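Local coordinates for ferritin heavy chain (PDB 1Z6O), which oxidises ferrous iron at a ferroxidase centre and, with the light chain, builds the 24-subunit shell that stores it as ferric mineral, at the interface of chains B and A. Sequence-based numbering; all coordinates share one arbitrary frame. Chains: chain A, Ferritin heavy chain; chain B, Ferritin light chain.

The interface of chains B and A. Residues chain B 64-66; chain A 12, 15, 82, 84-85.
A:Thr85 of the heavy chain packs its methyl group against B:Asn64, B:Tyr65 and B:Gln66 of the light chain, an example of how two four-helix-bundle ferritin subunits meet through loops, with the heavy chain's N-terminal segment also taking part. The light-chain residues lie between helices 37-61 and 70-96, while A:Thr85 follows heavy-chain helix 54-80. Its CG2 stands 3.5 Å from the amide carbon CD of B:Gln66 and 3.6 Å from CE2 on the rim of the B:Tyr65 ring. OG1 lies between the backbone N and the carbonyl carbon (chi1 47°), which leaves CG2 anti to the carbonyl carbon, and the methyl, not the hydroxyl, faces the light chain.

Contacts within the light-chain loop hold this surface in shape. B:Gln66 lays its CG over one face of the tyrosine ring, towards the rim, and its extended chain brings NE2 to the phenol OH of B:Tyr65, a 3.1 Å hydrogen bond with the OH tilted 19° out of the amide plane. OD1 of B:Asn64 accepts a hydrogen bond from the backbone N of B:Gln66, in the carbonyl plane, at 2.8 Å. Its ND2 makes a weak 3.4 Å hydrogen bond to the carbonyl O of A:Leu84. A water bridges the subunits, meeting ND2 of B:Asn64, OE1 of B:Gln66 and, at 3.0 Å, the carbonyl O of A:Thr85. From the other side of the ring plane CD1 of A:Ile15, ahead of helix 19-47, comes up beside the rim, 3.6 Å from CE2 of B:Tyr65 and also near its OH; the carbonyl O of A:Gly82 touches CE2 too.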
ATOM      1  N   ASN B  64     -44.495   3.935 -24.610  1.00 15.20           N
ATOM      2  CA  ASN B  64     -45.096   3.010 -25.583  1.00 15.72           C
ATOM      3  C   ASN B  64     -44.251   3.127 -26.866  1.00 19.99           C
ATOM      4  O   ASN B  64     -43.478   4.081 -27.011  1.00 16.63           O
ATOM      5  CB  ASN B  64     -46.630   3.250 -25.799  1.00 14.83           C
ATOM      6  CG  ASN B  64     -46.971   4.436 -26.708  1.00 20.50           C
ATOM      7  OD1 ASN B  64     -46.431   4.592 -27.798  1.00 21.28           O
ATOM      8  ND2 ASN B  64     -47.922   5.251 -26.266  1.00 17.47           N
ATOM      9  N   TYR B  65     -44.356   2.165 -27.782  1.00 15.42           N
ATOM     10  CA  TYR B  65     -43.477   2.188 -28.958  1.00 16.58           C
ATOM     11  C   TYR B  65     -43.679   3.332 -29.946  1.00 17.64           C
ATOM     12  O   TYR B  65     -42.755   3.667 -30.686  1.00 18.10           O
ATOM     13  CB  TYR B  65     -43.552   0.844 -29.703  1.00 16.44           C
ATOM     14  CG  TYR B  65     -44.706   0.767 -30.667  1.00 16.93           C
ATOM     15  CD1 TYR B  65     -44.551   1.153 -32.003  1.00 17.09           C
ATOM     16  CD2 TYR B  65     -45.968   0.356 -30.236  1.00 15.07           C
ATOM     17  CE1 TYR B  65     -45.640   1.132 -32.889  1.00 18.35           C
ATOM     18  CE2 TYR B  65     -47.061   0.333 -31.112  1.00 19.29           C
ATOM     19  CZ  TYR B  65     -46.883   0.725 -32.435  1.00 21.51           C
ATOM     20  OH  TYR B  65     -47.960   0.712 -33.292  1.00 23.19           O
ATOM     21  N   GLN B  66     -44.865   3.930 -29.961  1.00 16.57           N
ATOM     22  CA  GLN B  66     -45.144   5.042 -30.873  1.00 20.78           C
ATOM     23  C   GLN B  66     -44.594   6.361 -30.344  1.00 23.91           C
ATOM     24  O   GLN B  66     -44.009   7.137 -31.097  1.00 20.24           O
ATOM     25  CB  GLN B  66     -46.651   5.205 -31.102  1.00 21.42           C
ATOM     26  CG  GLN B  66     -47.320   3.991 -31.692  1.00 27.97           C
ATOM     27  CD  GLN B  66     -48.812   4.208 -31.926  1.00 36.96           C
ATOM     28  OE1 GLN B  66     -49.422   5.102 -31.335  1.00 30.72           O
ATOM     29  NE2 GLN B  66     -49.404   3.377 -32.775  1.00 35.35           N
TER
ATOM     30  N   LYS A  12     -46.926  -3.207 -37.912  1.00 20.83           N
ATOM     31  CA  LYS A  12     -47.578  -3.633 -36.677  1.00 21.69           C
ATOM     32  C   LYS A  12     -47.789  -5.133 -36.543  1.00 21.43           C
ATOM     33  O   LYS A  12     -48.378  -5.578 -35.562  1.00 19.79           O
ATOM     34  CB  LYS A  12     -48.934  -2.943 -36.541  1.00 27.09           C
ATOM     35  CG  LYS A  12     -48.838  -1.435 -36.389  1.00 33.44           C
ATOM     36  CD  LYS A  12     -50.206  -0.802 -36.230  1.00 41.97           C
ATOM     37  CE  LYS A  12     -50.086   0.716 -36.183  1.00 58.97           C
ATOM     38  NZ  LYS A  12     -51.397   1.381 -35.932  1.00 70.96           N
ATOM     39  N   ILE A  15     -47.127  -6.906 -33.190  1.00 16.03           N
ATOM     40  CA  ILE A  15     -48.011  -6.660 -32.032  1.00 15.81           C
ATOM     41  C   ILE A  15     -49.046  -7.766 -32.052  1.00 22.43           C
ATOM     42  O   ILE A  15     -49.982  -7.723 -32.835  1.00 19.30           O
ATOM     43  CB  ILE A  15     -48.679  -5.267 -32.168  1.00 17.60           C
ATOM     44  CG1 ILE A  15     -47.578  -4.203 -32.323  1.00 16.38           C
ATOM     45  CG2 ILE A  15     -49.566  -4.972 -30.953  1.00 16.73           C
ATOM     46  CD1 ILE A  15     -48.097  -2.771 -32.498  1.00 18.18           C
ATOM     47  N   GLY A  82     -46.098  -3.883 -27.429  1.00 15.20           N
ATOM     48  CA  GLY A  82     -46.696  -2.944 -28.370  1.00 13.95           C
ATOM     49  C   GLY A  82     -48.053  -2.405 -27.961  1.00 17.88           C
ATOM     50  O   GLY A  82     -48.723  -1.742 -28.756  1.00 16.72           O
ATOM     51  N   LEU A  84     -50.788  -0.383 -25.040  1.00 18.12           N
ATOM     52  CA  LEU A  84     -50.897   0.881 -24.323  1.00 18.59           C
ATOM     53  C   LEU A  84     -50.523   2.123 -25.126  1.00 20.77           C
ATOM     54  O   LEU A  84     -49.929   3.062 -24.597  1.00 19.14           O
ATOM     55  CB  LEU A  84     -50.103   0.816 -23.002  1.00 16.75           C
ATOM     56  CG  LEU A  84     -50.588  -0.293 -22.050  1.00 20.08           C
ATOM     57  CD1 LEU A  84     -49.790  -0.261 -20.742  1.00 18.79           C
ATOM     58  CD2 LEU A  84     -52.091  -0.105 -21.756  1.00 21.20           C
ATOM     59  N   THR A  85     -50.862   2.117 -26.413  1.00 16.91           N
ATOM     60  CA  THR A  85     -50.660   3.296 -27.247  1.00 19.64           C
ATOM     61  C   THR A  85     -51.893   4.185 -26.989  1.00 22.20           C
ATOM     62  O   THR A  85     -51.951   5.333 -27.418  1.00 24.00           O
ATOM     63  CB  THR A  85     -50.570   2.937 -28.731  1.00 24.54           C
ATOM     64  OG1 THR A  85     -51.639   2.048 -29.069  1.00 26.48           O
ATOM     65  CG2 THR A  85     -49.223   2.258 -29.015  1.00 19.88           C
TER
HETATM   66  O   HOH W   1     -49.479   6.567 -28.542  1.00 30.47           O